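Hydrolase, HAD superfamily, subfamily III A (Legionella pneumophila, PDB 3N1U) probably hydrolyses 3-deoxy-D-manno-octulosonate 8-phosphate to free KDO and inorganic phosphate, a magnesium-dependent step of lipopolysaccharide biosynthesis. Local coordinates at residues A98-H101 / L102-T105; Q170-A173 / E174-I177; T5-E8 / M9-L13; Q72-V75 / V76-R79. All blocks are in the same frame, centred on the assembly; numbering follows the deposited sequence. Where two conformers were deposited one is given.

Four local contacts, on helices or at their ends, come in the chain order contact 3 (helix 3-17), contact 4 (helix 74-83), contact 1 (helix 96-106) and contact 2 (the turn from helix 158-169 into 173-181). All belong to the HAD fold, whose metal-binding aspartates D25, D27 and D118 lie just beyond strands 21-24 and 113-117 of the central parallel sheet. Contacts 1 and 4 lie on helices either side of strand 87-89 in sequence, centres 21 Å apart. Contacts 2 and 3 adjoin helix 158-169, nearest atoms about 6 Å apart. Contacts 3 and 4 are farthest apart, 37 Å between centres, on opposite sides of the chain's centre. Contacts 2 and 4 also touch a second subunit.

Contact 1 of 4, residues A98-H101 / L102-T105; sequences AYQH and LKKT
The carbonyl oxygen of H101 takes two hydrogen bonds from T105, one from its hydroxyl and one from its backbone. T105 OG1 donates to H101 O at 2.7 Å, from 38° above the carbonyl plane, while T105 N reaches H101 O at 3.0 Å from the opposite face. The hydroxyl can fold back in this way because OG1 stands beside its own backbone N (chi1 -54°), which turns it toward the preceding turn of the helix. T105 OG1 also lies 3.4 Å from H101 CE1, approaching the imidazole obliquely; ND1 of that ring is hydrogen-bonded to the hydroxyl of Y89. That bond, with the contact between the two rings, probably limits the rotation of the imidazole.

One turn after Y99, K103 runs out past its ring. K103 CD approaches Y99 CE2 at 4.0 Å and K103 CE comes equally close to Y99 OH, so the aliphatic part of the lysine follows the outer end of the phenol. D110 OD1 holds the phenol OH by a hydrogen bond and makes a long, weak ion pair with K103 NZ. L102 N, K103 N and K104 N bind the carbonyls of A98, Y99 and Q100 in regular helical fashion.

Helix 96-106 lies against the parallel sheet of the HAD fold: A98 and L102 pack on strands 64-68 and 87-89, whereas Y99 meets helix 123-128 and sets its ring edge-to-face with F113.

Contact 2 of 4, residues Q170-A173 / E174-I177; sequences QNKA and ELAI
Q170 and N171 lead from helix 158-169 into K172 and A173, whose carbonyls receive the backbone N-H groups of A176 and I177. The side-chain oxygen Q170 OE1 accepts a hydrogen bond from K172 NZ at 2.8 Å, the donor tilted 17° from the amide plane. Q170 NE2 is bound in turn to the carbonyls of A16 and I19, so both ends of the amide are occupied and its orientation is fixed.

N171 has positive phi (57°) and closes the preceding helix with a Schellman motif. Its carbonyl oxygen reaches the next helix through a water, which donates to N171 O at 2.8 Å and accepts from L175 N at 2.9 Å. This water serves an N-H of the first turn.

A176 N donates to K172 O at 2.9 Å, and A176 CB sits 3.4 Å from the same oxygen. The lysine chain itself runs extended back toward Q170, its CG just meeting L175 CD2 at 4.5 Å. At A173 the carbonyl oxygen, A173 O, binds I177 N at 3.1 Å, with I177 CG2 close beside that oxygen.

A176 packs on L57 and L167 and I177 on L120 of a second subunit. The two segments are thus joined by main-chain hydrogen bonds and one bridging water. The bond from K172 NZ to the amide of Q170 is internal to 170-173; the ammonium has a neutral acceptor there, and its charge would be only partly offset by it.

Contact 3 of 4, residues T5-E8 / M9-L13; sequences TEIE and MNELL
The side chains of I7 and E11 cross at a slant one turn apart on helix 3-17, the N-terminal helix of this HAD-fold chain, and make the main side-chain contact of the stretch. The gamma methyl of I7 does the touching: CG2 lies anti to its backbone N and beside the carbonyl carbon, pointing along the helix to the E11 carboxylate. I7 CG2 approaches E11 OE2 at 3.3 Å and E11 CD at 3.8 Å, a contact between a methyl and one carboxylate oxygen. E11 meets it with an extended chain, chi2 166°, whose CG passes 3.6 Å from I7 O. E11 N donates to I7 O at 2.8 Å.

On another side of the helix, M9 (selenomethionine in this crystal) sends its CG away from the backbone N, then bends at the next two torsions, so that SE and CE turn away from residues 5-8. Its CB nevertheless presses on the preceding turn, 3.1 Å from T5 O. The hydroxyl of T5 is turned instead to the backbone N of S2.

L12 and L13 form the inward face, both packing on L165 of helix 158-169, with L13 also on A169. E8 and E11 would carry like charges, but their carboxylates stand well apart (E8 OE2 to E11 OE1, 6.7 Å). N10 CB rests over the turn before it, 3.5 Å from both E6 O and I7 O.

Contact 4 of 4, residues Q72-V75 / V76-R79; sequences QNAV and VDHR
From its CB, H78 leans back over the first turn of helix 74-83 toward A74. H78 CB lies 3.7 Å from V75 O; CG, placed beside its own backbone N (chi1 -71°), comes within 3.6 Å of A74 O. Farther out, H78 ND1 stands 3.0 Å from A74 O, which already receives the backbone N-H of H78 itself, and CE1 reaches the methyl A74 CB at 4.2 Å. The side chain of H78 also packs on N39 of a second subunit.

This turn opens the helix of a beta-alpha-beta unit, strand 64-68 to helix 74-83 to strand 87-89, in the parallel sheet of the HAD fold. N73 precedes the helix, and N73 O accepts V76 N at 3.3 Å, the donor standing 44° above the carbonyl plane. V76 CB stays near that carbonyl, and its side chain is about 6 Å from that of D27, a calcium ligand.

D77 folds toward the helix start, with OD2 3.4 Å from A74 CA. Its carboxylate is held from outside the turn: OD2 forms a salt bridge with K90, and OD1 a hydrogen bond with the hydroxyl of Y88. R79 N binds V75 O at 3.0 Å, while its guanidinium NH1 turns to Q82.

Contact 1 of 4, residues A98-H101 / L102-T105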
ATOM      1  N   ALA A  98      -9.162   0.843  31.048  1.00 36.61           N
ATOM      2  CA  ALA A  98     -10.296   1.080  30.153  1.00 34.56           C
ATOM      3  C   ALA A  98     -11.162  -0.187  29.989  1.00 33.40           C
ATOM      4  O   ALA A  98     -12.373  -0.096  29.884  1.00 33.25           O
ATOM      5  CB  ALA A  98      -9.812   1.562  28.755  1.00 32.83           C
ATOM      6  N   TYR A  99     -10.523  -1.349  29.854  1.00 32.82           N
ATOM      7  CA  TYR A  99     -11.272  -2.590  29.755  1.00 32.97           C
ATOM      8  C   TYR A  99     -12.162  -2.795  30.974  1.00 34.33           C
ATOM      9  O   TYR A  99     -13.319  -3.208  30.854  1.00 33.62           O
ATOM     10  CB  TYR A  99     -10.327  -3.781  29.643  1.00 33.35           C
ATOM     11  CG  TYR A  99     -11.085  -5.106  29.721  1.00 33.10           C
ATOM     12  CD1 TYR A  99     -11.800  -5.584  28.623  1.00 33.76           C
ATOM     13  CD2 TYR A  99     -11.097  -5.865  30.896  1.00 36.66           C
ATOM     14  CE1 TYR A  99     -12.512  -6.795  28.698  1.00 35.79           C
ATOM     15  CE2 TYR A  99     -11.794  -7.054  30.979  1.00 36.35           C
ATOM     16  CZ  TYR A  99     -12.490  -7.519  29.869  1.00 37.25           C
ATOM     17  OH  TYR A  99     -13.168  -8.710  29.968  1.00 36.18           O
ATOM     18  N   GLN A 100     -11.627  -2.509  32.165  1.00 35.29           N
ATOM     19  CA  GLN A 100     -12.413  -2.755  33.379  1.00 38.48           C
ATOM     20  C   GLN A 100     -13.610  -1.800  33.442  1.00 38.80           C
ATOM     21  O   GLN A 100     -14.697  -2.179  33.895  1.00 39.05           O
ATOM     22  CB  GLN A 100     -11.517  -2.684  34.658  1.00 38.74           C
ATOM     23  CG  GLN A 100     -12.239  -3.111  35.972  1.00 49.03           C
ATOM     24  CD  GLN A 100     -12.840  -4.529  35.953  1.00 55.10           C
ATOM     25  OE1 GLN A 100     -12.280  -5.474  35.356  1.00 57.38           O
ATOM     26  NE2 GLN A 100     -13.984  -4.677  36.614  1.00 58.80           N
ATOM     27  N   HIS A 101     -13.416  -0.574  32.958  1.00 39.25           N
ATOM     28  CA  HIS A 101     -14.488   0.409  32.903  1.00 40.45           C
ATOM     29  C   HIS A 101     -15.569  -0.022  31.918  1.00 38.98           C
ATOM     30  O   HIS A 101     -16.777   0.079  32.216  1.00 39.22           O
ATOM     31  CB  HIS A 101     -13.951   1.780  32.482  1.00 41.76           C
ATOM     32  CG  HIS A 101     -15.009   2.842  32.442  1.00 45.74           C
ATOM     33  ND1 HIS A 101     -15.858   2.996  31.371  1.00 46.06           N
ATOM     34  CD2 HIS A 101     -15.374   3.781  33.350  1.00 49.37           C
ATOM     35  CE1 HIS A 101     -16.696   3.989  31.609  1.00 48.20           C
ATOM     36  NE2 HIS A 101     -16.437   4.471  32.811  1.00 51.59           N
ATOM     37  N   LEU A 102     -15.138  -0.503  30.748  1.00 37.55           N
ATOM     38  CA  LEU A 102     -16.092  -1.006  29.743  1.00 35.73           C
ATOM     39  C   LEU A 102     -16.871  -2.205  30.301  1.00 36.27           C
ATOM     40  O   LEU A 102     -18.079  -2.340  30.104  1.00 34.75           O
ATOM     41  CB  LEU A 102     -15.350  -1.411  28.482  1.00 34.07           C
ATOM     42  CG  LEU A 102     -16.233  -1.946  27.351  1.00 33.22           C
ATOM     43  CD1 LEU A 102     -17.258  -0.936  26.821  1.00 34.97           C
ATOM     44  CD2 LEU A 102     -15.353  -2.515  26.215  1.00 32.30           C
ATOM     45  N   LYS A 103     -16.163  -3.076  31.019  1.00 36.92           N
ATOM     46  CA  LYS A 103     -16.791  -4.246  31.593  1.00 38.22           C
ATOM     47  C   LYS A 103     -17.888  -3.830  32.584  1.00 39.20           C
ATOM     48  O   LYS A 103     -18.984  -4.405  32.588  1.00 39.90           O
ATOM     49  CB  LYS A 103     -15.721  -5.123  32.234  1.00 38.91           C
ATOM     50  CG  LYS A 103     -16.219  -6.383  32.932  1.00 41.85           C
ATOM     51  CD  LYS A 103     -14.958  -7.122  33.365  1.00 43.53           C
ATOM     52  CE  LYS A 103     -15.165  -8.599  33.433  1.00 47.30           C
ATOM     53  NZ  LYS A 103     -15.438  -9.002  34.789  1.00 42.60           N
ATOM     54  N   LYS A 104     -17.592  -2.835  33.427  1.00 40.79           N
ATOM     55  CA  LYS A 104     -18.573  -2.333  34.392  1.00 42.14           C
ATOM     56  C   LYS A 104     -19.775  -1.745  33.658  1.00 41.92           C
ATOM     57  O   LYS A 104     -20.918  -1.964  34.055  1.00 43.81           O
ATOM     58  CB  LYS A 104     -17.972  -1.281  35.333  1.00 41.63           C
ATOM     59  CG  LYS A 104     -17.081  -1.853  36.393  1.00 46.42           C
ATOM     60  CD  LYS A 104     -16.600  -0.747  37.336  1.00 50.95           C
ATOM     61  CE  LYS A 104     -15.837  -1.302  38.539  1.00 56.29           C
ATOM     62  NZ  LYS A 104     -14.594  -2.023  38.099  1.00 55.61           N
ATOM     63  N   THR A 105     -19.508  -0.985  32.594  1.00 41.76           N
ATOM     64  CA  THR A 105     -20.556  -0.302  31.849  1.00 42.17           C
ATOM     65  C   THR A 105     -21.518  -1.305  31.219  1.00 41.56           C
ATOM     66  O   THR A 105     -22.739  -1.125  31.272  1.00 42.87           O
ATOM     67  CB  THR A 105     -19.923   0.584  30.735  1.00 42.71           C
ATOM     68  OG1 THR A 105     -18.942   1.467  31.330  1.00 44.39           O
ATOM     69  CG2 THR A 105     -21.011   1.361  29.938  1.00 42.01           C
TER

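Contact 2 of 4, residues Q170-A173 / E174-I177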
ATOM      1  N   GLN A 170     -22.774 -17.740  15.730  1.00 35.33           N
ATOM      2  CA  GLN A 170     -23.992 -17.477  16.426  1.00 35.72           C
ATOM      3  C   GLN A 170     -25.233 -17.566  15.535  1.00 36.59           C
ATOM      4  O   GLN A 170     -26.331 -17.288  15.992  1.00 37.29           O
ATOM      5  CB  GLN A 170     -23.877 -16.085  17.056  1.00 35.11           C
ATOM      6  CG  GLN A 170     -22.787 -16.009  18.165  1.00 33.14           C
ATOM      7  CD  GLN A 170     -22.786 -14.639  18.853  1.00 34.47           C
ATOM      8  OE1 GLN A 170     -23.804 -13.939  18.860  1.00 37.02           O
ATOM      9  NE2 GLN A 170     -21.664 -14.270  19.450  1.00 29.38           N
ATOM     10  N   ASN A 171     -25.022 -17.943  14.267  1.00 37.58           N
ATOM     11  CA  ASN A 171     -26.096 -18.062  13.269  0.50 38.96           C
ATOM     12  C   ASN A 171     -26.850 -16.737  13.109  1.00 38.68           C
ATOM     13  O   ASN A 171     -28.085 -16.736  12.945  1.00 39.09           O
ATOM     14  CB  ASN A 171     -27.060 -19.223  13.610  0.50 41.43           C
ATOM     15  CG  ASN A 171     -26.378 -20.591  13.596  0.50 42.65           C
ATOM     16  OD1 ASN A 171     -25.616 -20.910  12.694  0.50 45.70           O
ATOM     17  ND2 ASN A 171     -26.672 -21.405  14.594  0.50 46.35           N
ATOM     18  N   LYS A 172     -26.104 -15.622  13.146  1.00 36.84           N
ATOM     19  CA  LYS A 172     -26.658 -14.269  13.053  1.00 36.44           C
ATOM     20  C   LYS A 172     -26.269 -13.516  11.775  1.00 36.60           C
ATOM     21  O   LYS A 172     -26.617 -12.349  11.616  1.00 36.28           O
ATOM     22  CB  LYS A 172     -26.254 -13.422  14.276  1.00 35.04           C
ATOM     23  CG  LYS A 172     -27.008 -13.787  15.544  1.00 36.43           C
ATOM     24  CD  LYS A 172     -26.480 -13.062  16.786  1.00 36.19           C
ATOM     25  CE  LYS A 172     -27.323 -13.526  18.057  1.00 36.49           C
ATOM     26  NZ  LYS A 172     -26.452 -13.247  19.248  1.00 40.38           N
ATOM     27  N   ALA A 173     -25.571 -14.180  10.868  1.00 36.28           N
ATOM     28  CA  ALA A 173     -25.103 -13.513   9.627  1.00 36.77           C
ATOM     29  C   ALA A 173     -26.296 -12.968   8.775  1.00 38.16           C
ATOM     30  O   ALA A 173     -26.275 -11.790   8.338  1.00 38.05           O
ATOM     31  CB  ALA A 173     -24.238 -14.442   8.830  1.00 35.97           C
ATOM     32  N   GLU A 174     -27.291 -13.806   8.526  1.00 40.33           N
ATOM     33  CA  GLU A 174     -28.513 -13.373   7.807  1.00 43.40           C
ATOM     34  C   GLU A 174     -29.281 -12.251   8.537  1.00 43.50           C
ATOM     35  O   GLU A 174     -29.595 -11.234   7.912  1.00 44.02           O
ATOM     36  CB  GLU A 174     -29.423 -14.561   7.448  1.00 46.77           C
ATOM     37  CG  GLU A 174     -29.152 -15.164   6.045  1.00 53.45           C
ATOM     38  CD  GLU A 174     -29.112 -14.116   4.887  1.00 58.15           C
ATOM     39  OE1 GLU A 174     -28.163 -14.158   4.046  1.00 64.41           O
ATOM     40  OE2 GLU A 174     -30.017 -13.247   4.812  1.00 59.34           O
ATOM     41  N   LEU A 175     -29.538 -12.424   9.841  1.00 42.79           N
ATOM     42  CA  LEU A 175     -30.094 -11.350  10.707  1.00 44.59           C
ATOM     43  C   LEU A 175     -29.371 -10.009  10.541  1.00 41.93           C
ATOM     44  O   LEU A 175     -30.012  -8.966  10.318  1.00 41.69           O
ATOM     45  CB  LEU A 175     -30.092 -11.741  12.216  1.00 45.01           C
ATOM     46  CG  LEU A 175     -31.360 -12.212  12.931  1.00 51.21           C
ATOM     47  CD1 LEU A 175     -31.916 -13.485  12.316  1.00 57.41           C
ATOM     48  CD2 LEU A 175     -31.115 -12.397  14.432  1.00 52.78           C
ATOM     49  N   ALA A 176     -28.032 -10.059  10.619  1.00 40.23           N
ATOM     50  CA  ALA A 176     -27.172  -8.879  10.512  1.00 37.40           C
ATOM     51  C   ALA A 176     -27.333  -8.158   9.169  1.00 37.69           C
ATOM     52  O   ALA A 176     -27.591  -6.942   9.155  1.00 37.42           O
ATOM     53  CB  ALA A 176     -25.699  -9.241  10.741  1.00 35.97           C
ATOM     54  N   ILE A 177     -27.203  -8.876   8.056  1.00 36.53           N
ATOM     55  CA  ILE A 177     -27.276  -8.179   6.744  1.00 38.60           C
ATOM     56  C   ILE A 177     -28.674  -7.679   6.478  1.00 41.33           C
ATOM     57  O   ILE A 177     -28.864  -6.610   5.857  1.00 41.30           O
ATOM     58  CB  ILE A 177     -26.665  -9.024   5.569  1.00 38.80           C
ATOM     59  CG1 ILE A 177     -26.523  -8.227   4.250  1.00 39.67           C
ATOM     60  CG2 ILE A 177     -27.525 -10.294   5.299  1.00 40.61           C
ATOM     61  CD1 ILE A 177     -25.734  -6.888   4.336  1.00 33.78           C
TER
HETATM   62  O   HOH W   1     -29.165 -15.110  10.898  1.00 39.40           O

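Contact 3 of 4, residues T5-E8 / M9-L13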
ATOM      1  N   THR A   5      -7.757 -30.495  13.808  1.00 60.88           N
ATOM      2  CA  THR A   5      -8.263 -29.236  13.212  1.00 58.81           C
ATOM      3  C   THR A   5      -9.795 -29.041  13.468  1.00 57.37           C
ATOM      4  O   THR A   5     -10.268 -27.901  13.649  1.00 54.77           O
ATOM      5  CB  THR A   5      -7.908 -29.099  11.678  1.00 59.64           C
ATOM      6  OG1 THR A   5      -8.464 -30.198  10.940  1.00 62.27           O
ATOM      7  CG2 THR A   5      -6.357 -29.030  11.430  1.00 59.70           C
ATOM      8  N   GLU A   6     -10.532 -30.161  13.495  1.00 58.35           N
ATOM      9  CA  GLU A   6     -11.966 -30.188  13.869  1.00 57.78           C
ATOM     10  C   GLU A   6     -12.167 -29.755  15.333  1.00 55.48           C
ATOM     11  O   GLU A   6     -12.980 -28.874  15.628  1.00 53.06           O
ATOM     12  CB  GLU A   6     -12.593 -31.591  13.636  1.00 60.59           C
ATOM     13  CG  GLU A   6     -12.477 -32.209  12.208  1.00 64.52           C
ATOM     14  CD  GLU A   6     -13.209 -31.409  11.123  1.00 68.35           C
ATOM     15  OE1 GLU A   6     -14.448 -31.274  11.202  1.00 69.26           O
ATOM     16  OE2 GLU A   6     -12.547 -30.918  10.177  1.00 70.95           O
ATOM     17  N   ILE A   7     -11.426 -30.386  16.248  1.00 55.31           N
ATOM     18  CA  ILE A   7     -11.438 -29.985  17.672  1.00 54.15           C
ATOM     19  C   ILE A   7     -11.154 -28.485  17.862  1.00 51.54           C
ATOM     20  O   ILE A   7     -11.923 -27.755  18.514  1.00 49.48           O
ATOM     21  CB  ILE A   7     -10.407 -30.797  18.512  1.00 55.23           C
ATOM     22  CG1 ILE A   7     -10.667 -32.314  18.397  1.00 57.40           C
ATOM     23  CG2 ILE A   7     -10.370 -30.294  19.970  1.00 54.90           C
ATOM     24  CD1 ILE A   7     -11.793 -32.849  19.228  1.00 58.66           C
ATOM     25  N   GLU A   8     -10.043 -28.033  17.282  1.00 51.81           N
ATOM     26  CA  GLU A   8      -9.628 -26.647  17.411  1.00 49.77           C
ATOM     27  C   GLU A   8     -10.656 -25.705  16.784  1.00 47.88           C
ATOM     28  O   GLU A   8     -10.971 -24.677  17.361  1.00 44.93           O
ATOM     29  CB  GLU A   8      -8.228 -26.443  16.804  1.00 51.25           C
ATOM     30  CG  GLU A   8      -7.132 -27.210  17.585  1.00 55.73           C
ATOM     31  CD  GLU A   8      -5.715 -27.053  17.020  1.00 62.12           C
ATOM     32  OE1 GLU A   8      -5.406 -26.020  16.359  1.00 62.73           O
ATOM     33  OE2 GLU A   8      -4.903 -27.979  17.254  1.00 65.96           O
HETATM   34  N   MSE A   9     -11.174 -26.067  15.605  1.00 48.15           N
HETATM   35  CA  MSE A   9     -12.230 -25.284  14.976  1.00 47.92           C
HETATM   36  C   MSE A   9     -13.480 -25.215  15.897  1.00 45.90           C
HETATM   37  O   MSE A   9     -14.068 -24.145  16.068  1.00 43.68           O
HETATM   38  CB  MSE A   9     -12.569 -25.798  13.554  1.00 50.35           C
HETATM   39  CG  MSE A   9     -13.671 -25.021  12.817  1.00 53.72           C
HETATM   40 SE   MSE A   9     -13.348 -23.070  12.754  1.00 64.45          SE
HETATM   41  CE  MSE A   9     -11.398 -23.125  12.361  1.00 63.23           C
ATOM     42  N   ASN A  10     -13.834 -26.327  16.522  1.00 46.04           N
ATOM     43  CA  ASN A  10     -14.963 -26.310  17.459  1.00 46.10           C
ATOM     44  C   ASN A  10     -14.716 -25.469  18.700  1.00 44.59           C
ATOM     45  O   ASN A  10     -15.610 -24.746  19.147  1.00 43.01           O
ATOM     46  CB  ASN A  10     -15.362 -27.697  17.858  1.00 48.68           C
ATOM     47  CG  ASN A  10     -16.634 -28.102  17.224  1.00 52.16           C
ATOM     48  OD1 ASN A  10     -16.710 -28.214  16.005  1.00 55.54           O
ATOM     49  ND2 ASN A  10     -17.660 -28.317  18.037  1.00 54.66           N
ATOM     50  N   GLU A  11     -13.501 -25.557  19.243  1.00 43.09           N
ATOM     51  CA  GLU A  11     -13.161 -24.769  20.436  1.00 42.31           C
ATOM     52  C   GLU A  11     -13.200 -23.275  20.122  1.00 39.62           C
ATOM     53  O   GLU A  11     -13.633 -22.476  20.935  1.00 38.21           O
ATOM     54  CB  GLU A  11     -11.790 -25.170  20.983  1.00 43.01           C
ATOM     55  CG  GLU A  11     -11.875 -26.479  21.835  1.00 48.72           C
ATOM     56  CD  GLU A  11     -10.501 -27.124  22.134  1.00 53.96           C
ATOM     57  OE1 GLU A  11      -9.475 -26.487  21.865  1.00 56.48           O
ATOM     58  OE2 GLU A  11     -10.457 -28.281  22.626  1.00 56.80           O
ATOM     59  N   LEU A  12     -12.782 -22.911  18.913  1.00 36.93           N
ATOM     60  CA  LEU A  12     -12.830 -21.513  18.490  1.00 35.49           C
ATOM     61  C   LEU A  12     -14.289 -21.054  18.329  1.00 35.35           C
ATOM     62  O   LEU A  12     -14.673 -19.971  18.801  1.00 34.69           O
ATOM     63  CB  LEU A  12     -12.029 -21.345  17.175  1.00 34.79           C
ATOM     64  CG  LEU A  12     -12.193 -19.996  16.471  1.00 32.71           C
ATOM     65  CD1 LEU A  12     -11.550 -18.821  17.240  1.00 33.32           C
ATOM     66  CD2 LEU A  12     -11.635 -20.055  15.037  1.00 34.24           C
ATOM     67  N   LEU A  13     -15.100 -21.872  17.667  1.00 35.58           N
ATOM     68  CA  LEU A  13     -16.522 -21.592  17.514  1.00 37.63           C
ATOM     69  C   LEU A  13     -17.248 -21.450  18.871  1.00 36.83           C
ATOM     70  O   LEU A  13     -18.095 -20.559  19.018  1.00 35.28           O
ATOM     71  CB  LEU A  13     -17.233 -22.686  16.654  1.00 39.39           C
ATOM     72  CG  LEU A  13     -16.880 -22.619  15.148  1.00 42.13           C
ATOM     73  CD1 LEU A  13     -17.653 -23.677  14.324  1.00 47.94           C
ATOM     74  CD2 LEU A  13     -17.042 -21.218  14.504  1.00 42.71           C
TER

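Contact 4 of 4, residues Q72-V75 / V76-R79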
ATOM      1  N   GLN A  72      -4.632   9.409  20.255  1.00 42.06           N
ATOM      2  CA  GLN A  72      -5.358  10.514  20.905  1.00 44.69           C
ATOM      3  C   GLN A  72      -5.918  11.494  19.873  1.00 43.67           C
ATOM      4  O   GLN A  72      -6.647  12.397  20.209  1.00 44.50           O
ATOM      5  CB  GLN A  72      -4.418  11.312  21.819  1.00 46.22           C
ATOM      6  CG  GLN A  72      -4.117  10.647  23.162  1.00 52.43           C
ATOM      7  CD  GLN A  72      -3.254  11.491  24.085  1.00 59.12           C
ATOM      8  OE1 GLN A  72      -2.338  12.195  23.638  1.00 61.80           O
ATOM      9  NE2 GLN A  72      -3.537  11.416  25.397  1.00 61.37           N
ATOM     10  N   ASN A  73      -5.548  11.347  18.616  1.00 42.19           N
ATOM     11  CA  ASN A  73      -5.867  12.421  17.675  1.00 42.60           C
ATOM     12  C   ASN A  73      -7.344  12.384  17.204  1.00 40.60           C
ATOM     13  O   ASN A  73      -8.037  11.383  17.385  1.00 39.70           O
ATOM     14  CB  ASN A  73      -4.878  12.379  16.504  1.00 42.69           C
ATOM     15  CG  ASN A  73      -4.911  11.041  15.796  1.00 45.74           C
ATOM     16  OD1 ASN A  73      -5.800  10.804  15.002  1.00 53.14           O
ATOM     17  ND2 ASN A  73      -3.993  10.139  16.138  1.00 48.47           N
ATOM     18  N   ALA A  74      -7.807  13.477  16.609  1.00 39.43           N
ATOM     19  CA  ALA A  74      -9.187  13.627  16.182  1.00 40.18           C
ATOM     20  C   ALA A  74      -9.593  12.723  14.983  1.00 38.48           C
ATOM     21  O   ALA A  74     -10.771  12.471  14.805  1.00 37.29           O
ATOM     22  CB  ALA A  74      -9.503  15.095  15.888  1.00 43.11           C
ATOM     23  N   VAL A  75      -8.627  12.211  14.200  1.00 36.66           N
ATOM     24  CA  VAL A  75      -8.972  11.151  13.227  1.00 35.53           C
ATOM     25  C   VAL A  75      -9.860  10.045  13.850  1.00 34.72           C
ATOM     26  O   VAL A  75     -10.836   9.602  13.240  1.00 35.08           O
ATOM     27  CB  VAL A  75      -7.696  10.484  12.643  1.00 34.99           C
ATOM     28  CG1 VAL A  75      -8.089   9.283  11.727  1.00 33.86           C
ATOM     29  CG2 VAL A  75      -6.872  11.498  11.870  1.00 35.10           C
ATOM     30  N   VAL A  76      -9.484   9.579  15.046  1.00 34.11           N
ATOM     31  CA  VAL A  76     -10.187   8.491  15.712  1.00 34.52           C
ATOM     32  C   VAL A  76     -11.652   8.909  15.969  1.00 34.98           C
ATOM     33  O   VAL A  76     -12.561   8.167  15.652  1.00 34.58           O
ATOM     34  CB  VAL A  76      -9.459   8.065  17.024  1.00 35.35           C
ATOM     35  CG1 VAL A  76     -10.286   7.048  17.838  1.00 35.69           C
ATOM     36  CG2 VAL A  76      -8.018   7.520  16.669  1.00 34.96           C
ATOM     37  N   ASP A  77     -11.865  10.119  16.504  1.00 36.57           N
ATOM     38  CA  ASP A  77     -13.211  10.609  16.812  1.00 37.56           C
ATOM     39  C   ASP A  77     -14.077  10.671  15.558  1.00 37.36           C
ATOM     40  O   ASP A  77     -15.273  10.244  15.577  1.00 38.13           O
ATOM     41  CB  ASP A  77     -13.141  11.993  17.471  1.00 39.78           C
ATOM     42  CG  ASP A  77     -12.296  11.970  18.734  1.00 42.65           C
ATOM     43  OD1 ASP A  77     -12.704  11.336  19.742  1.00 42.53           O
ATOM     44  OD2 ASP A  77     -11.240  12.604  18.721  1.00 45.37           O
ATOM     45  N   HIS A  78     -13.483  11.160  14.470  1.00 36.25           N
ATOM     46  CA  HIS A  78     -14.228  11.241  13.196  1.00 37.42           C
ATOM     47  C   HIS A  78     -14.635   9.883  12.706  1.00 34.79           C
ATOM     48  O   HIS A  78     -15.775   9.688  12.287  1.00 36.12           O
ATOM     49  CB  HIS A  78     -13.434  11.962  12.108  1.00 37.88           C
ATOM     50  CG  HIS A  78     -13.298  13.429  12.356  1.00 44.06           C
ATOM     51  ND1 HIS A  78     -12.080  14.045  12.571  1.00 45.66           N
ATOM     52  CD2 HIS A  78     -14.233  14.404  12.417  1.00 48.85           C
ATOM     53  CE1 HIS A  78     -12.275  15.341  12.755  1.00 46.23           C
ATOM     54  NE2 HIS A  78     -13.571  15.583  12.673  1.00 52.44           N
ATOM     55  N   ARG A  79     -13.722   8.927  12.785  1.00 32.28           N
ATOM     56  CA  ARG A  79     -14.073   7.556  12.380  1.00 30.33           C
ATOM     57  C   ARG A  79     -15.132   6.900  13.274  1.00 31.51           C
ATOM     58  O   ARG A  79     -16.043   6.220  12.787  1.00 30.26           O
ATOM     59  CB  ARG A  79     -12.822   6.672  12.282  1.00 29.97           C
ATOM     60  CG  ARG A  79     -13.112   5.236  11.770  1.00 27.42           C
ATOM     61  CD  ARG A  79     -13.596   5.230  10.287  1.00 28.62           C
ATOM     62  NE  ARG A  79     -13.686   3.875   9.721  1.00 30.24           N
ATOM     63  CZ  ARG A  79     -14.542   3.548   8.740  1.00 30.35           C
ATOM     64  NH1 ARG A  79     -15.391   4.471   8.236  1.00 29.48           N
ATOM     65  NH2 ARG A  79     -14.589   2.310   8.293  1.00 29.15           N
TER